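Local coordinates for sensor protein, Kinase (Polaromonas sp. JS666, PDB 3GRC) that probably receives a phosphoryl group on an acidic site of its CheY-like receiver domain, as part of a bacterial two-component signalling sensor kinase, at residues R6-I11 / R49-M54; L10-D15 / D34-A39; N23-K28 / I112-L117; D80-V85 / R123-M128. All blocks are in the same frame, centred on the assembly; numbering follows the deposited sequence.

Contact 1. Residues R6-I11 / R49-M54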
loop_
_atom_site.group_PDB
_atom_site.type_symbol
_atom_site.label_atom_id
_atom_site.label_comp_id
_atom_site.label_asym_id
_atom_site.label_seq_id
_atom_site.Cartn_x
_atom_site.Cartn_y
_atom_site.Cartn_z
ATOM N N ARG A 6 14.283 0.917 -9.286
ATOM C CA ARG A 6 14.307 -0.542 -9.130
ATOM C C ARG A 6 13.219 -1.244 -8.294
ATOM O O ARG A 6 12.373 -1.931 -8.856
ATOM C CB ARG A 6 15.688 -1.014 -8.665
ATOM C CG ARG A 6 15.981 -2.424 -9.142
ATOM C CD ARG A 6 15.878 -2.456 -10.663
ATOM N NE ARG A 6 15.574 -3.780 -11.194
ATOM C CZ ARG A 6 16.353 -4.844 -11.047
ATOM N NH1 ARG A 6 17.499 -4.749 -10.381
ATOM N NH2 ARG A 6 15.984 -6.007 -11.570
ATOM N N PRO A 7 13.233 -1.115 -6.953
ATOM C CA PRO A 7 12.162 -1.811 -6.219
ATOM C C PRO A 7 10.804 -1.309 -6.732
ATOM O O PRO A 7 10.604 -0.108 -6.849
ATOM C CB PRO A 7 12.402 -1.402 -4.763
ATOM C CG PRO A 7 13.841 -0.999 -4.729
ATOM C CD PRO A 7 14.052 -0.302 -6.043
ATOM N N ARG A 8 9.872 -2.207 -7.031
ATOM C CA ARG A 8 8.582 -1.761 -7.552
ATOM C C ARG A 8 7.439 -1.781 -6.536
ATOM O O ARG A 8 7.249 -2.756 -5.810
ATOM C CB ARG A 8 8.214 -2.577 -8.795
ATOM C CG ARG A 8 6.950 -2.090 -9.512
ATOM C CD ARG A 8 6.680 -2.843 -10.832
ATOM N NE ARG A 8 7.572 -2.366 -11.880
ATOM C CZ ARG A 8 7.191 -1.709 -12.966
ATOM N NH1 ARG A 8 5.919 -1.439 -13.189
ATOM N NH2 ARG A 8 8.103 -1.303 -13.826
ATOM N N ILE A 9 6.676 -0.693 -6.494
ATOM C CA ILE A 9 5.556 -0.563 -5.561
ATOM C C ILE A 9 4.207 -0.655 -6.269
ATOM O O ILE A 9 4.034 -0.092 -7.342
ATOM C CB ILE A 9 5.594 0.801 -4.841
ATOM C CG1 ILE A 9 6.955 1.014 -4.176
ATOM C CG2 ILE A 9 4.463 0.894 -3.827
ATOM C CD1 ILE A 9 7.318 -0.033 -3.170
ATOM N N LEU A 10 3.253 -1.370 -5.685
ATOM C CA LEU A 10 1.927 -1.443 -6.281
ATOM C C LEU A 10 1.020 -0.451 -5.546
ATOM O O LEU A 10 0.737 -0.612 -4.361
ATOM C CB LEU A 10 1.343 -2.850 -6.176
ATOM C CG LEU A 10 -0.111 -3.004 -6.647
ATOM C CD1 LEU A 10 -0.234 -2.746 -8.145
ATOM C CD2 LEU A 10 -0.588 -4.413 -6.325
ATOM N N ILE A 11 0.590 0.578 -6.262
ATOM C CA ILE A 11 -0.279 1.613 -5.725
ATOM C C ILE A 11 -1.752 1.284 -5.953
ATOM O O ILE A 11 -2.205 1.230 -7.094
ATOM C CB ILE A 11 -0.017 2.969 -6.414
ATOM C CG1 ILE A 11 1.447 3.359 -6.270
ATOM C CG2 ILE A 11 -0.950 4.032 -5.846
ATOM C CD1 ILE A 11 1.815 4.569 -7.087
ATOM N N ARG A 49 3.461 -9.998 -11.022
ATOM C CA ARG A 49 4.884 -9.697 -10.944
ATOM C C ARG A 49 5.363 -9.398 -9.532
ATOM O O ARG A 49 4.564 -9.236 -8.617
ATOM C CB ARG A 49 5.252 -8.539 -11.888
ATOM C CG ARG A 49 4.679 -7.179 -11.546
ATOM C CD ARG A 49 5.036 -6.144 -12.624
ATOM N NE ARG A 49 6.479 -5.921 -12.740
ATOM C CZ ARG A 49 7.065 -5.161 -13.670
ATOM N NH1 ARG A 49 6.345 -4.532 -14.595
ATOM N NH2 ARG A 49 8.384 -5.031 -13.677
ATOM N N PRO A 50 6.689 -9.352 -9.337
ATOM C CA PRO A 50 7.291 -9.077 -8.030
ATOM C C PRO A 50 7.146 -7.615 -7.609
ATOM O O PRO A 50 7.432 -6.706 -8.395
ATOM C CB PRO A 50 8.759 -9.466 -8.234
ATOM C CG PRO A 50 8.699 -10.496 -9.332
ATOM C CD PRO A 50 7.708 -9.863 -10.271
ATOM N N TYR A 51 6.692 -7.407 -6.376
ATOM C CA TYR A 51 6.519 -6.073 -5.805
ATOM C C TYR A 51 7.200 -6.020 -4.441
ATOM O O TYR A 51 7.061 -6.942 -3.649
ATOM C CB TYR A 51 5.034 -5.738 -5.637
ATOM C CG TYR A 51 4.335 -5.380 -6.925
ATOM C CD1 TYR A 51 4.643 -4.202 -7.605
ATOM C CD2 TYR A 51 3.409 -6.251 -7.496
ATOM C CE1 TYR A 51 4.051 -3.907 -8.818
ATOM C CE2 TYR A 51 2.811 -5.965 -8.715
ATOM C CZ TYR A 51 3.136 -4.796 -9.375
ATOM O OH TYR A 51 2.566 -4.540 -10.596
ATOM N N ALA A 52 7.941 -4.948 -4.178
ATOM C CA ALA A 52 8.622 -4.785 -2.896
ATOM C C ALA A 52 7.593 -4.399 -1.829
ATOM O O ALA A 52 7.768 -4.707 -0.646
ATOM C CB ALA A 52 9.684 -3.712 -2.997
ATOM N N ALA A 53 6.524 -3.724 -2.246
ATOM C CA ALA A 53 5.500 -3.306 -1.313
ATOM C C ALA A 53 4.266 -2.764 -2.024
ATOM O O ALA A 53 4.261 -2.566 -3.229
ATOM C CB ALA A 53 6.060 -2.245 -0.376
HETATM N N MSE A 54 3.214 -2.543 -1.254
HETATM C CA MSE A 54 1.952 -1.997 -1.747
HETATM C C MSE A 54 1.508 -0.853 -0.850
HETATM O O MSE A 54 1.747 -0.874 0.363
HETATM C CB MSE A 54 0.837 -3.068 -1.741
HETATM C CG MSE A 54 -0.572 -2.549 -2.073
HETATM SE SE MSE A 54 -1.889 -4.027 -2.250
HETATM C CE MSE A 54 -3.429 -2.897 -2.799
#
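Arg-8 and Arg-49 lay their guanidinium groups flat on one another, centres 3.5 Å apart and planes turned by 12°, while the two side chains cross at about a right angle. Arg-8 NE sits over the face of its partner, 3.3 Å from Arg-49 NH2; both are donors, so this is a stack of like charges and not a bond. It is probably made bearable by Asp-34, which forms a salt bridge with Arg-8 NH1. An alanine in place of Arg-8 would probably leave the Arg-49 guanidinium without its stacking mate and Asp-34 without this counter-charge. Inward from this solvent-facing stack the contact turns buried and apolar. Leu-10 CB stands over the middle of the Tyr-51 ring, 3.8 Å from its centroid and 10° off the normal, a CH-pi contact, while Tyr-51 OH bonds to Asp-34 and Gln-45. On the other face of the sheet, Ile-9 CD1 meets Ala-53 CB at 3.8 Å. Two backbone bonds join the segments: Ala-52 N to Arg-8 O (2.8 Å) and Leu-10 N to Ala-53 O (2.9 Å). Parallel bridges Ile-9 to Ala-53 and Leu-10 to Met-54 place strand 8-12 beside strand 53-56, an inner pairing of the CheY-like receiver fold.

Contact 2. Residues L10-D15 / D34-A39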
loop_
_atom_site.group_PDB
_atom_site.type_symbol
_atom_site.label_atom_id
_atom_site.label_comp_id
_atom_site.label_asym_id
_atom_site.label_seq_id
_atom_site.Cartn_x
_atom_site.Cartn_y
_atom_site.Cartn_z
ATOM N N LEU A 10 3.253 -1.370 -5.685
ATOM C CA LEU A 10 1.927 -1.443 -6.281
ATOM C C LEU A 10 1.020 -0.451 -5.546
ATOM O O LEU A 10 0.737 -0.612 -4.361
ATOM C CB LEU A 10 1.343 -2.850 -6.176
ATOM C CG LEU A 10 -0.111 -3.004 -6.647
ATOM C CD1 LEU A 10 -0.234 -2.746 -8.145
ATOM C CD2 LEU A 10 -0.588 -4.413 -6.325
ATOM N N ILE A 11 0.590 0.578 -6.262
ATOM C CA ILE A 11 -0.279 1.613 -5.725
ATOM C C ILE A 11 -1.752 1.284 -5.953
ATOM O O ILE A 11 -2.205 1.230 -7.094
ATOM C CB ILE A 11 -0.017 2.969 -6.414
ATOM C CG1 ILE A 11 1.447 3.359 -6.270
ATOM C CG2 ILE A 11 -0.950 4.032 -5.846
ATOM C CD1 ILE A 11 1.815 4.569 -7.087
ATOM N N CYS A 12 -2.496 1.072 -4.877
ATOM C CA CYS A 12 -3.920 0.790 -4.989
ATOM C C CYS A 12 -4.606 2.019 -4.426
ATOM O O CYS A 12 -4.651 2.218 -3.200
ATOM C CB CYS A 12 -4.294 -0.451 -4.181
ATOM S SG CYS A 12 -6.044 -0.879 -4.168
ATOM N N GLU A 13 -5.136 2.844 -5.327
ATOM C CA GLU A 13 -5.778 4.091 -4.939
ATOM C C GLU A 13 -6.977 4.399 -5.820
ATOM O O GLU A 13 -6.906 4.335 -7.046
ATOM C CB GLU A 13 -4.744 5.227 -5.016
ATOM C CG GLU A 13 -5.292 6.663 -4.975
ATOM C CD GLU A 13 -5.973 7.027 -3.669
ATOM O OE1 GLU A 13 -5.324 6.967 -2.612
ATOM O OE2 GLU A 13 -7.160 7.382 -3.703
ATOM N N ASP A 14 -8.082 4.721 -5.175
ATOM C CA ASP A 14 -9.312 5.046 -5.869
ATOM C C ASP A 14 -9.277 6.394 -6.604
ATOM O O ASP A 14 -9.874 6.539 -7.669
ATOM C CB ASP A 14 -10.477 5.043 -4.876
ATOM C CG ASP A 14 -11.795 5.421 -5.523
ATOM O OD1 ASP A 14 -12.274 4.670 -6.389
ATOM O OD2 ASP A 14 -12.348 6.482 -5.177
ATOM N N ASP A 15 -8.580 7.374 -6.039
ATOM C CA ASP A 15 -8.507 8.714 -6.629
ATOM C C ASP A 15 -7.373 8.840 -7.662
ATOM O O ASP A 15 -6.192 8.733 -7.330
ATOM C CB ASP A 15 -8.321 9.742 -5.502
ATOM C CG ASP A 15 -8.506 11.192 -5.969
ATOM O OD1 ASP A 15 -7.952 11.575 -7.021
ATOM O OD2 ASP A 15 -9.197 11.956 -5.259
ATOM N N ASP A 34 3.241 0.788 -10.113
ATOM C CA ASP A 34 2.103 0.566 -10.962
ATOM C C ASP A 34 0.876 1.093 -10.243
ATOM O O ASP A 34 0.724 0.913 -9.041
ATOM C CB ASP A 34 1.915 -0.930 -11.237
ATOM C CG ASP A 34 2.965 -1.491 -12.190
ATOM O OD1 ASP A 34 3.387 -0.756 -13.100
ATOM O OD2 ASP A 34 3.356 -2.666 -12.033
HETATM N N MSE A 35 -0.013 1.735 -10.977
HETATM C CA MSE A 35 -1.225 2.250 -10.364
HETATM C C MSE A 35 -2.432 1.380 -10.730
HETATM O O MSE A 35 -2.614 1.004 -11.879
HETATM C CB MSE A 35 -1.504 3.688 -10.829
HETATM C CG MSE A 35 -0.338 4.653 -10.730
HETATM SE SE MSE A 35 -0.783 6.331 -11.535
HETATM C CE MSE A 35 -0.405 5.944 -13.426
ATOM N N VAL A 36 -3.240 1.058 -9.735
ATOM C CA VAL A 36 -4.487 0.316 -9.910
ATOM C C VAL A 36 -5.506 1.037 -9.037
ATOM O O VAL A 36 -5.139 1.702 -8.074
ATOM C CB VAL A 36 -4.384 -1.197 -9.524
ATOM C CG1 VAL A 36 -3.442 -1.890 -10.504
ATOM C CG2 VAL A 36 -3.907 -1.383 -8.077
ATOM N N HIS A 37 -6.785 0.907 -9.364
ATOM C CA HIS A 37 -7.807 1.634 -8.622
ATOM C C HIS A 37 -8.821 0.854 -7.791
ATOM O O HIS A 37 -9.796 1.443 -7.309
ATOM C CB HIS A 37 -8.542 2.564 -9.589
ATOM C CG HIS A 37 -9.213 1.858 -10.722
ATOM N ND1 HIS A 37 -10.416 1.192 -10.588
ATOM C CD2 HIS A 37 -8.846 1.691 -12.018
ATOM C CE1 HIS A 37 -10.755 0.653 -11.740
ATOM N NE2 HIS A 37 -9.815 0.943 -12.628
ATOM N N SER A 38 -8.604 -0.446 -7.611
ATOM C CA SER A 38 -9.539 -1.245 -6.825
ATOM C C SER A 38 -8.878 -2.473 -6.225
ATOM O O SER A 38 -7.803 -2.896 -6.661
ATOM C CB SER A 38 -10.731 -1.691 -7.678
ATOM O OG SER A 38 -10.378 -2.797 -8.498
ATOM N N ALA A 39 -9.542 -3.043 -5.222
ATOM C CA ALA A 39 -9.051 -4.232 -4.540
ATOM C C ALA A 39 -8.907 -5.401 -5.509
ATOM O O ALA A 39 -7.927 -6.146 -5.453
ATOM C CB ALA A 39 -9.991 -4.606 -3.398
#
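Ile-11 and Val-36 belong to parallel strands whose short axes approach to 4.8 Å at 23°, and the backbone ladder runs from Ile-11 N to Asp-34 O, from Val-36 N to Ile-11 O (both 2.8 Å) and from Glu-13 N to Val-36 O (3.0 Å). Ile-11 thus uses both its N-H and its carbonyl toward the neighbouring strand. Val-36 meets two side chains. Its CG2, set between the backbone N and the carbonyl carbon by chi1 of -66° for CG1, lies 4.0 Å from Cys-12 CB and 3.9 Å from Leu-10 CD1, the Leu-10 and Val-36 side chains crossing at about a right angle. Cys-12 SG lies 3.7 Å from Ser-38 O, just past the end of strand 32-36 and before helix 39-48. On the opposite face Ile-11 CD1 touches Met-35 CG at 4.2 Å, with helix 16-28 covering Ile-11. Past the ladder Glu-13 turns away: OE2 accepts from Asp-15 N through its anti lone pair and lies close to Asp-57, while OE1 makes a salt bridge to Lys-110. The chemistry therefore changes along the pair, from apolar packing on both faces of a beta-alpha-beta strand pair to an acidic cluster at the strand ends, consistent with the metal-binding and phosphorylation pocket of receiver domains.

Contact 3. Residues N23-K28 / I112-L117; sequences NLMLEK and IDENLL
Met-25 and Glu-114 are brought together by their first torsions: Met-25 CG stands anti to the carbonyl carbon (chi1 -70°), Glu-114 CG anti to the backbone N (chi1 -161°), and both chains run on extended. The two cross obliquely, with Met-25 CG 3.8 Å from Glu-114 CD, so the apolar selenomethionine lies against the carbon stem and carboxylate of the glutamate. Further out, Met-25 SE is 3.9 Å from Glu-114 CG, and Met-25 CE is 3.8 Å from Glu-114 OE1. No direct hydrogen bond spans the segments. Instead one water donates to both sides, to Met-25 O at 3.0 Å and to Glu-114 OE2 at 2.6 Å, and so ties a helix carbonyl to the acid. An alanine in place of Glu-114 would probably leave this water without its carboxylate acceptor and uncover one flank of the Met-25 side chain. The inner contacts between the segments are apolar. Leu-117 CD2 touches Met-25 SE at 4.1 Å and Leu-26 CD2 at 4.2 Å, crossing each of those chains at about a right angle, and Ile-112 CG2 reaches the selenium from the other end of the segment. Asp-113 caps the start of helix 114-128 by accepting from Leu-116 N, which approaches from above the carboxylate plane. The contact thus joins the C-terminal end of helix 16-28 to the N-terminal end of helix 114-128; Leu-26 continues inward onto Ile-9 and Ile-11 of strand 8-12, and Leu-117 onto Leu-108 of strand 106-108.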
loop_
_atom_site.group_PDB
_atom_site.type_symbol
_atom_site.label_atom_id
_atom_site.label_comp_id
_atom_site.label_asym_id
_atom_site.label_seq_id
_atom_site.Cartn_x
_atom_site.Cartn_y
_atom_site.Cartn_z
ATOM N N ASN A 23 2.542 7.799 -7.707
ATOM C CA ASN A 23 3.421 7.343 -8.777
ATOM C C ASN A 23 4.608 8.313 -8.933
ATOM O O ASN A 23 5.755 7.878 -8.980
ATOM C CB ASN A 23 2.644 7.229 -10.101
ATOM C CG ASN A 23 3.516 6.760 -11.260
ATOM O OD1 ASN A 23 3.618 7.438 -12.273
ATOM N ND2 ASN A 23 4.135 5.593 -11.116
ATOM N N LEU A 24 4.333 9.618 -8.988
ATOM C CA LEU A 24 5.391 10.627 -9.129
ATOM C C LEU A 24 6.293 10.778 -7.893
ATOM O O LEU A 24 7.509 10.907 -8.046
ATOM C CB LEU A 24 4.784 11.981 -9.500
ATOM C CG LEU A 24 4.143 11.944 -10.886
ATOM C CD1 LEU A 24 3.261 13.185 -11.092
ATOM C CD2 LEU A 24 5.255 11.840 -11.947
HETATM N N MSE A 25 5.719 10.780 -6.682
HETATM C CA MSE A 25 6.527 10.872 -5.439
HETATM C C MSE A 25 7.448 9.646 -5.289
HETATM O O MSE A 25 8.606 9.753 -4.876
HETATM C CB MSE A 25 5.634 10.916 -4.178
HETATM C CG MSE A 25 4.827 12.155 -3.945
HETATM SE SE MSE A 25 3.862 12.004 -2.238
HETATM C CE MSE A 25 3.248 13.870 -2.217
ATOM N N LEU A 26 6.911 8.476 -5.597
ATOM C CA LEU A 26 7.686 7.258 -5.469
ATOM C C LEU A 26 8.886 7.273 -6.403
ATOM O O LEU A 26 9.983 6.847 -6.027
ATOM C CB LEU A 26 6.810 6.042 -5.750
ATOM C CG LEU A 26 5.816 5.797 -4.622
ATOM C CD1 LEU A 26 5.059 4.468 -4.810
ATOM C CD2 LEU A 26 6.600 5.783 -3.341
ATOM N N GLU A 27 8.667 7.771 -7.614
ATOM C CA GLU A 27 9.733 7.861 -8.595
ATOM C C GLU A 27 10.837 8.765 -8.025
ATOM O O GLU A 27 12.011 8.435 -8.110
ATOM C CB GLU A 27 9.210 8.420 -9.926
ATOM C CG GLU A 27 10.299 8.595 -10.993
ATOM C CD GLU A 27 9.740 8.999 -12.349
ATOM O OE1 GLU A 27 9.042 10.030 -12.430
ATOM O OE2 GLU A 27 10.001 8.278 -13.339
ATOM N N LYS A 28 10.478 9.899 -7.438
ATOM C CA LYS A 28 11.519 10.747 -6.868
ATOM C C LYS A 28 12.297 9.980 -5.789
ATOM O O LYS A 28 13.498 10.165 -5.636
ATOM C CB LYS A 28 10.920 12.014 -6.265
ATOM C CG LYS A 28 10.408 12.996 -7.296
ATOM C CD LYS A 28 11.530 13.500 -8.171
ATOM C CE LYS A 28 11.067 14.680 -8.999
ATOM N NZ LYS A 28 12.115 15.120 -9.958
ATOM N N ILE A 112 -0.562 13.711 2.303
ATOM C CA ILE A 112 0.595 12.851 2.433
ATOM C C ILE A 112 1.921 13.524 2.749
ATOM O O ILE A 112 2.327 14.473 2.094
ATOM C CB ILE A 112 0.790 12.003 1.154
ATOM C CG1 ILE A 112 -0.526 11.319 0.768
ATOM C CG2 ILE A 112 1.888 10.956 1.399
ATOM C CD1 ILE A 112 -0.516 10.665 -0.606
ATOM N N ASP A 113 2.587 13.011 3.771
ATOM C CA ASP A 113 3.892 13.495 4.166
ATOM C C ASP A 113 4.874 12.709 3.284
ATOM O O ASP A 113 5.140 11.547 3.537
ATOM C CB ASP A 113 4.137 13.163 5.629
ATOM C CG ASP A 113 5.423 13.746 6.144
ATOM O OD1 ASP A 113 6.446 13.694 5.430
ATOM O OD2 ASP A 113 5.412 14.249 7.277
ATOM N N GLU A 114 5.397 13.344 2.248
ATOM C CA GLU A 114 6.308 12.686 1.317
ATOM C C GLU A 114 7.516 12.012 1.954
ATOM O O GLU A 114 7.857 10.873 1.608
ATOM C CB GLU A 114 6.779 13.692 0.273
ATOM C CG GLU A 114 7.350 13.073 -0.987
ATOM C CD GLU A 114 7.532 14.107 -2.081
ATOM O OE1 GLU A 114 6.851 15.150 -2.012
ATOM O OE2 GLU A 114 8.339 13.878 -3.002
ATOM N N ASN A 115 8.175 12.718 2.868
ATOM C CA ASN A 115 9.342 12.169 3.550
ATOM C C ASN A 115 8.976 10.934 4.354
ATOM O O ASN A 115 9.682 9.923 4.318
ATOM C CB ASN A 115 9.946 13.224 4.475
ATOM C CG ASN A 115 10.439 14.426 3.714
ATOM O OD1 ASN A 115 11.360 14.318 2.903
ATOM N ND2 ASN A 115 9.820 15.582 3.949
ATOM N N LEU A 116 7.871 11.021 5.088
ATOM C CA LEU A 116 7.435 9.897 5.900
ATOM C C LEU A 116 7.035 8.755 4.972
ATOM O O LEU A 116 7.258 7.600 5.285
ATOM C CB LEU A 116 6.271 10.303 6.815
ATOM C CG LEU A 116 5.780 9.283 7.863
ATOM C CD1 LEU A 116 6.915 8.814 8.747
ATOM C CD2 LEU A 116 4.677 9.919 8.712
ATOM N N LEU A 117 6.478 9.074 3.807
ATOM C CA LEU A 117 6.086 8.010 2.882
ATOM C C LEU A 117 7.270 7.183 2.413
ATOM O O LEU A 117 7.237 5.955 2.467
ATOM C CB LEU A 117 5.376 8.572 1.647
ATOM C CG LEU A 117 5.112 7.562 0.514
ATOM C CD1 LEU A 117 4.166 6.483 0.998
ATOM C CD2 LEU A 117 4.522 8.278 -0.697
HETATM O O HOH W 1 9.847 11.755 -2.965
#

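Contact 4. Residues D80-V85 / R123-M128; sequences DLAIVV and RAIDNM
Helix-on-sheet packing of the receiver fold brings Ala-82, on strand 82-86, against Ala-124 on the closing helix 114-128. The short strand and helix axes come within 7.6 Å and run at 149°, nearer antiparallel than parallel. Small side chains allow this closeness: Ala-82 CB meets Ala-124 CB at 3.9 Å and lies 3.5 Å from Ala-124 O, so it presses on the helix backbone as well as on a methyl group. Ile-125 CG1 adds a further apolar touch to Ala-82 CB at 4.3 Å. Farther along the strand, Val-84 CG2 packs on Ala-124 CB at 4.2 Å, which gives Ala-124 two apolar partners. At the other end, the selenomethionine Met-128 is modelled too close to Asp-80, so its placement, including the approach of its CE to Ala-82 CB, is doubtful. Around the contact, Ile-125 also leans on Ala-52 and Ala-53, while Ile-83 points away from this helix and packs on helix 65-73. No hydrogen bond crosses between the segments. Their attachment rests on van der Waals contact of apolar groups, and the strand's backbone polar groups are instead engaged by its neighbours in the sheet, as in the bonds of Ala-82 and Val-84 with Met-54.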
loop_
_atom_site.group_PDB
_atom_site.type_symbol
_atom_site.label_atom_id
_atom_site.label_comp_id
_atom_site.label_asym_id
_atom_site.label_seq_id
_atom_site.Cartn_x
_atom_site.Cartn_y
_atom_site.Cartn_z
ATOM N N ASP A 80 4.102 -11.934 3.136
ATOM C CA ASP A 80 5.260 -11.151 3.547
ATOM C C ASP A 80 5.486 -9.882 2.724
ATOM O O ASP A 80 6.564 -9.288 2.757
ATOM C CB ASP A 80 6.509 -12.031 3.520
ATOM C CG ASP A 80 6.415 -13.194 4.496
ATOM O OD1 ASP A 80 6.151 -12.941 5.694
ATOM O OD2 ASP A 80 6.600 -14.357 4.069
ATOM N N LEU A 81 4.460 -9.466 1.994
ATOM C CA LEU A 81 4.531 -8.255 1.183
ATOM C C LEU A 81 4.384 -7.030 2.096
ATOM O O LEU A 81 3.392 -6.904 2.818
ATOM C CB LEU A 81 3.410 -8.269 0.139
ATOM C CG LEU A 81 3.230 -7.018 -0.718
ATOM C CD1 LEU A 81 4.439 -6.828 -1.629
ATOM C CD2 LEU A 81 1.951 -7.150 -1.523
ATOM N N ALA A 82 5.365 -6.133 2.081
ATOM C CA ALA A 82 5.276 -4.945 2.935
ATOM C C ALA A 82 4.090 -4.089 2.470
ATOM O O ALA A 82 3.883 -3.915 1.278
ATOM C CB ALA A 82 6.581 -4.148 2.882
ATOM N N ILE A 83 3.301 -3.595 3.422
ATOM C CA ILE A 83 2.137 -2.786 3.114
ATOM C C ILE A 83 2.087 -1.502 3.949
ATOM O O ILE A 83 2.289 -1.533 5.163
ATOM C CB ILE A 83 0.837 -3.561 3.375
ATOM C CG1 ILE A 83 0.765 -4.790 2.479
ATOM C CG2 ILE A 83 -0.365 -2.640 3.153
ATOM C CD1 ILE A 83 -0.570 -5.503 2.528
ATOM N N VAL A 84 1.818 -0.382 3.284
ATOM C CA VAL A 84 1.693 0.924 3.926
ATOM C C VAL A 84 0.316 1.474 3.551
ATOM O O VAL A 84 -0.012 1.589 2.370
ATOM C CB VAL A 84 2.788 1.934 3.422
ATOM C CG1 VAL A 84 2.495 3.330 3.931
ATOM C CG2 VAL A 84 4.168 1.499 3.883
ATOM N N VAL A 85 -0.496 1.802 4.551
ATOM C CA VAL A 85 -1.815 2.361 4.287
ATOM C C VAL A 85 -1.644 3.872 4.116
ATOM O O VAL A 85 -0.956 4.514 4.913
ATOM C CB VAL A 85 -2.798 2.107 5.467
ATOM C CG1 VAL A 85 -4.033 2.975 5.312
ATOM C CG2 VAL A 85 -3.193 0.657 5.514
ATOM N N ARG A 123 11.560 1.385 5.439
ATOM C CA ARG A 123 11.459 0.693 6.719
ATOM C C ARG A 123 10.649 -0.588 6.547
ATOM O O ARG A 123 11.110 -1.676 6.893
ATOM C CB ARG A 123 10.743 1.573 7.756
ATOM C CG ARG A 123 11.613 2.149 8.865
ATOM C CD ARG A 123 12.611 3.145 8.317
ATOM N NE ARG A 123 13.441 3.759 9.356
ATOM C CZ ARG A 123 12.976 4.511 10.353
ATOM N NH1 ARG A 123 11.675 4.753 10.471
ATOM N NH2 ARG A 123 13.826 5.038 11.227
ATOM N N ALA A 124 9.439 -0.448 6.009
ATOM C CA ALA A 124 8.539 -1.586 5.817
ATOM C C ALA A 124 9.152 -2.720 5.003
ATOM O O ALA A 124 9.028 -3.894 5.362
ATOM C CB ALA A 124 7.247 -1.124 5.172
ATOM N N ILE A 125 9.802 -2.369 3.901
ATOM C CA ILE A 125 10.434 -3.357 3.040
ATOM C C ILE A 125 11.556 -4.099 3.771
ATOM O O ILE A 125 11.616 -5.331 3.740
ATOM C CB ILE A 125 10.996 -2.695 1.771
ATOM C CG1 ILE A 125 9.839 -2.106 0.946
ATOM C CG2 ILE A 125 11.813 -3.711 0.965
ATOM C CD1 ILE A 125 10.274 -1.365 -0.315
ATOM N N ASP A 126 12.431 -3.352 4.442
ATOM C CA ASP A 126 13.544 -3.961 5.167
ATOM C C ASP A 126 13.110 -4.783 6.382
ATOM O O ASP A 126 13.733 -5.796 6.701
ATOM C CB ASP A 126 14.564 -2.889 5.578
ATOM C CG ASP A 126 15.166 -2.164 4.375
ATOM O OD1 ASP A 126 15.341 -2.800 3.304
ATOM O OD2 ASP A 126 15.476 -0.960 4.508
ATOM N N ASN A 127 12.038 -4.372 7.054
ATOM C CA ASN A 127 11.572 -5.132 8.202
ATOM C C ASN A 127 10.923 -6.410 7.757
ATOM O O ASN A 127 11.105 -7.432 8.385
ATOM C CB ASN A 127 10.595 -4.336 9.064
ATOM C CG ASN A 127 9.929 -5.199 10.132
ATOM O OD1 ASN A 127 10.511 -5.477 11.191
ATOM N ND2 ASN A 127 8.713 -5.659 9.841
HETATM N N MSE A 128 10.171 -6.367 6.668
HETATM C CA MSE A 128 9.530 -7.591 6.189
HETATM C C MSE A 128 10.519 -8.585 5.618
HETATM O O MSE A 128 10.274 -9.786 5.636
HETATM C CB MSE A 128 8.482 -7.267 5.147
HETATM C CG MSE A 128 7.245 -8.137 5.185
HETATM SE SE MSE A 128 6.077 -7.542 6.609
HETATM C CE MSE A 128 6.814 -5.731 6.774
#

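How the contacts relate
Contacts 1 and 2 share strand 8-12 and flank it with strands 53-56 and 32-36, so both rest on backbone ladders; Asp-34 joins them by pairing with Arg-8 and Tyr-51. Contact 4 adds strand 82-86, tied to contact 1 through backbone bonds between Met-54 and both Ala-82 and Val-84. These three involve the sheet and are centred about 9 Å from the chain's centre; contact 3, between two helices, is more peripheral at about 12 Å. Contacts 3 and 4 use opposite ends of helix 114-128 without direct hydrogen bonds, although contact 3 has a water bridge. Charged stacking marks the outer part of contact 1, acids the strand ends of contact 2. Contacts 2 and 4 do not touch and lie on opposite sides of the chain's centre.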